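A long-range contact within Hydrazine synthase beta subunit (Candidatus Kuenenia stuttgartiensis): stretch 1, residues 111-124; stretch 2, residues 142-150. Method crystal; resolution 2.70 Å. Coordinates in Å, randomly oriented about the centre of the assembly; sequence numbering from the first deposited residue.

Stretch 1 111-124: AYVACSGCMWNAID
Stretch 2 142-150: YGPRMVEIS

Stretch 1 forms a hairpin: strand 111-115 runs into a loop containing a type I beta turn from Gly-117 to Trp-120 and returns through Ala-122 to Asp-124. The two arms are paired by Val-113 N to Asp-124 O and Asp-124 N to Val-113 O (both 2.9 Å) and by Cys-115 N to Ala-122 O (3.0 Å). Strand 144-149 of stretch 2 packs against this hairpin, running nearly antiparallel to strand 111-115 (161°), with the axes 5.7 Å apart at closest approach. The contact buries 676 Å² in total.

Side chains alternate along the first strand, whose residues are all extended. Ala-111 and Val-113 (chi1 t) point away from stretch 2, whereas Tyr-112 and Ala-114 point toward it. Tyr-112 (phi/psi -115/130; chi1 m, chi2 85°) places CD1 3.8 Å from CD1 of Ile-149 (chi1 m, chi2 t), and its CB lies 4.4 Å from Val-147 CG2. Ala-114 (-86/121) sits opposite Met-146, CA to CA 5.6 Å; its CB packs 3.9 Å from Val-147 CG1 (chi1 m) and 4.2 Å from Pro-144 CB. Met-146 itself points away, so the small methyl group of Ala-114 meets backbone there, 4.1 Å from Met-146 N.

At the strand's end, Cys-115 O lies 3.1 Å from Pro-144 CD. Ser-116 (-94/5, chi1 p) makes a CA-H...O contact, its CA 3.2 Å from Pro-144 O. In the register, Ser-116 CA is 4.3 Å from Gly-143 CA.

The turn is closed by Trp-120 N to Gly-117 O (2.7 Å), with Cys-118 at -57/-38 and Met-119 at -96/4. Its backbone borders Tyr-142 (-77/157; chi1 m, chi2 -60°): Cys-118 O is 3.1 Å from Tyr-142 CB, and Met-119 CA stands over one face of the ring, 4.2 Å from the centroid and 24° off the normal. Trp-120 C lies at the ring edge, 3.8 Å from Tyr-142 CD1.

The sole hydrogen bond between the stretches follows, from Gly-143 N to Trp-120 O (2.9 Å, 165° at the hydrogen). The near-linear geometry is that of a well-formed hydrogen bond, and it joins Gly-143, just before strand 144-149, to the last residue of the turn. Gly-143 adopts 69/55, a positive phi that favours glycine, and leads into Pro-144 at -63/126 (C-gamma exo).

Beyond the turn, Asn-121 (-113/105, chi1 p) brings OD1 3.6 Å from Tyr-142 CE1, and Ala-122 O approaches Pro-144 CG at 3.8 Å. Ile-123 (-122/111; chi1 m, chi2 t) starts out sideways, yet its CD1 reaches Val-147 CG1 at 3.7 Å, so both hairpin arms contact this valine.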

# COMPACT_ATOMS: atom_id res chain seq x y z
N ALA B 111 -52.02 -38.61 0.86
CA ALA B 111 -51.88 -37.17 1.00
C ALA B 111 -51.48 -36.83 2.43
O ALA B 111 -52.01 -37.39 3.38
CB ALA B 111 -53.18 -36.47 0.62
N TYR B 112 -50.54 -35.90 2.57
CA TYR B 112 -50.06 -35.50 3.88
C TYR B 112 -50.42 -34.05 4.16
O TYR B 112 -50.16 -33.16 3.34
CB TYR B 112 -48.55 -35.72 3.99
CG TYR B 112 -48.16 -37.18 3.89
CD1 TYR B 112 -47.98 -37.79 2.66
CD2 TYR B 112 -47.99 -37.95 5.04
CE1 TYR B 112 -47.64 -39.13 2.57
CE2 TYR B 112 -47.64 -39.28 4.95
CZ TYR B 112 -47.47 -39.86 3.72
OH TYR B 112 -47.12 -41.19 3.63
N VAL B 113 -51.01 -33.82 5.33
CA VAL B 113 -51.55 -32.51 5.69
C VAL B 113 -50.91 -31.96 6.95
O VAL B 113 -51.01 -32.56 8.02
CB VAL B 113 -53.07 -32.59 5.90
CG1 VAL B 113 -53.67 -31.20 5.93
CG2 VAL B 113 -53.73 -33.42 4.81
N ALA B 114 -50.25 -30.81 6.84
CA ALA B 114 -49.60 -30.21 8.01
C ALA B 114 -50.58 -29.36 8.80
O ALA B 114 -51.15 -28.40 8.27
CB ALA B 114 -48.40 -29.38 7.58
N CYS B 115 -50.79 -29.69 10.07
CA CYS B 115 -51.71 -28.92 10.90
C CYS B 115 -50.95 -27.85 11.69
O CYS B 115 -50.19 -28.16 12.60
CB CYS B 115 -52.49 -29.84 11.84
SG CYS B 115 -53.36 -31.18 10.99
N SER B 116 -51.19 -26.59 11.34
CA SER B 116 -50.34 -25.48 11.77
C SER B 116 -50.79 -24.76 13.04
O SER B 116 -50.19 -23.74 13.40
CB SER B 116 -50.20 -24.46 10.64
OG SER B 116 -51.46 -23.94 10.27
N GLY B 117 -51.84 -25.25 13.68
CA GLY B 117 -52.32 -24.65 14.92
C GLY B 117 -51.20 -24.47 15.92
O GLY B 117 -50.37 -25.37 16.09
N CYS B 118 -51.16 -23.31 16.56
CA CYS B 118 -50.03 -22.92 17.40
C CYS B 118 -49.74 -23.92 18.52
O CYS B 118 -48.58 -24.15 18.85
CB CYS B 118 -50.29 -21.53 18.00
SG CYS B 118 -50.21 -20.18 16.80
N MET B 119 -50.78 -24.49 19.11
CA MET B 119 -50.60 -25.54 20.10
C MET B 119 -50.73 -26.94 19.49
O MET B 119 -50.71 -27.94 20.20
CB MET B 119 -51.59 -25.37 21.26
CG MET B 119 -51.10 -26.00 22.56
SD MET B 119 -51.64 -25.18 24.07
CE MET B 119 -50.72 -26.12 25.29
N TRP B 120 -50.89 -27.00 18.17
CA TRP B 120 -51.08 -28.28 17.49
C TRP B 120 -49.80 -28.81 16.86
O TRP B 120 -49.17 -28.13 16.04
CB TRP B 120 -52.15 -28.15 16.40
CG TRP B 120 -52.93 -29.40 16.17
CD1 TRP B 120 -52.70 -30.35 15.22
CD2 TRP B 120 -54.07 -29.83 16.91
NE1 TRP B 120 -53.64 -31.35 15.33
CE2 TRP B 120 -54.49 -31.06 16.36
CE3 TRP B 120 -54.79 -29.30 17.99
CZ2 TRP B 120 -55.59 -31.76 16.85
CZ3 TRP B 120 -55.87 -30.00 18.47
CH2 TRP B 120 -56.27 -31.22 17.90
N ASN B 121 -49.40 -30.02 17.23
CA ASN B 121 -48.40 -30.72 16.44
C ASN B 121 -49.01 -31.95 15.78
O ASN B 121 -49.25 -32.97 16.43
CB ASN B 121 -47.20 -31.12 17.31
CG ASN B 121 -47.61 -31.88 18.56
OD1 ASN B 121 -48.72 -31.70 19.07
ND2 ASN B 121 -46.72 -32.73 19.06
N ALA B 122 -49.26 -31.86 14.48
CA ALA B 122 -49.72 -33.02 13.72
C ALA B 122 -49.43 -32.93 12.22
O ALA B 122 -49.47 -31.84 11.62
CB ALA B 122 -51.21 -33.22 13.93
N ILE B 123 -49.16 -34.08 11.62
CA ILE B 123 -49.30 -34.24 10.18
C ILE B 123 -50.29 -35.37 9.94
O ILE B 123 -50.00 -36.54 10.20
CB ILE B 123 -47.96 -34.56 9.50
CG1 ILE B 123 -46.91 -33.50 9.86
CG2 ILE B 123 -48.14 -34.65 7.99
CD1 ILE B 123 -45.53 -33.83 9.36
N ASP B 124 -51.47 -35.03 9.42
CA ASP B 124 -52.51 -36.03 9.21
C ASP B 124 -52.35 -36.70 7.85
O ASP B 124 -52.17 -36.03 6.83
CB ASP B 124 -53.90 -35.39 9.32
CG ASP B 124 -54.20 -34.91 10.73
OD1 ASP B 124 -53.53 -35.38 11.67
OD2 ASP B 124 -55.11 -34.07 10.89
N TYR B 142 -44.49 -27.79 18.10
CA TYR B 142 -45.77 -27.26 17.62
C TYR B 142 -45.68 -26.50 16.30
O TYR B 142 -44.63 -25.99 15.92
CB TYR B 142 -46.38 -26.35 18.69
CG TYR B 142 -46.75 -27.07 19.96
CD1 TYR B 142 -47.67 -28.12 19.95
CD2 TYR B 142 -46.21 -26.70 21.18
CE1 TYR B 142 -48.02 -28.78 21.11
CE2 TYR B 142 -46.56 -27.35 22.35
CZ TYR B 142 -47.47 -28.39 22.31
OH TYR B 142 -47.82 -29.05 23.46
N GLY B 143 -46.82 -26.42 15.61
CA GLY B 143 -46.98 -25.60 14.43
C GLY B 143 -46.25 -25.98 13.15
O GLY B 143 -45.50 -25.16 12.62
N PRO B 144 -46.43 -27.22 12.67
CA PRO B 144 -45.86 -27.45 11.33
C PRO B 144 -46.54 -26.55 10.30
O PRO B 144 -47.76 -26.56 10.20
CB PRO B 144 -46.17 -28.93 11.06
CG PRO B 144 -46.52 -29.52 12.39
CD PRO B 144 -47.11 -28.41 13.20
N ARG B 145 -45.75 -25.79 9.54
CA ARG B 145 -46.32 -24.90 8.53
C ARG B 145 -46.62 -25.61 7.21
O ARG B 145 -47.68 -25.41 6.61
CB ARG B 145 -45.37 -23.72 8.28
CG ARG B 145 -45.89 -22.70 7.27
CD ARG B 145 -47.27 -22.20 7.65
NE ARG B 145 -47.72 -21.14 6.75
CZ ARG B 145 -47.74 -19.85 7.06
NH1 ARG B 145 -47.33 -19.45 8.25
NH2 ARG B 145 -48.16 -18.96 6.17
N MET B 146 -45.68 -26.44 6.78
CA MET B 146 -45.74 -27.07 5.47
C MET B 146 -44.95 -28.37 5.51
O MET B 146 -44.04 -28.51 6.33
CB MET B 146 -45.18 -26.12 4.40
CG MET B 146 -45.00 -26.71 3.01
SD MET B 146 -46.53 -27.21 2.22
CE MET B 146 -47.01 -25.69 1.41
N VAL B 147 -45.29 -29.32 4.65
CA VAL B 147 -44.46 -30.51 4.51
C VAL B 147 -43.84 -30.54 3.11
O VAL B 147 -44.14 -29.68 2.29
CB VAL B 147 -45.26 -31.79 4.74
CG1 VAL B 147 -45.71 -31.89 6.19
CG2 VAL B 147 -46.46 -31.85 3.80
N GLU B 148 -42.97 -31.51 2.86
CA GLU B 148 -42.49 -31.79 1.51
C GLU B 148 -42.09 -33.25 1.40
O GLU B 148 -41.52 -33.81 2.34
CB GLU B 148 -41.32 -30.86 1.15
CG GLU B 148 -40.62 -31.18 -0.16
CD GLU B 148 -41.36 -30.65 -1.38
OE1 GLU B 148 -40.69 -30.11 -2.29
OE2 GLU B 148 -42.59 -30.78 -1.45
N ILE B 149 -42.34 -33.87 0.25
CA ILE B 149 -41.97 -35.27 0.05
C ILE B 149 -40.78 -35.40 -0.89
O ILE B 149 -40.75 -34.77 -1.95
CB ILE B 149 -43.15 -36.10 -0.49
CG1 ILE B 149 -44.38 -35.91 0.39
CG2 ILE B 149 -42.77 -37.57 -0.56
CD1 ILE B 149 -45.56 -36.76 -0.02
N SER B 150 -39.81 -36.21 -0.49
CA SER B 150 -38.62 -36.46 -1.29
C SER B 150 -38.97 -37.17 -2.60
O SER B 150 -39.98 -37.86 -2.68
CB SER B 150 -37.61 -37.28 -0.49
OG SER B 150 -38.17 -38.52 -0.09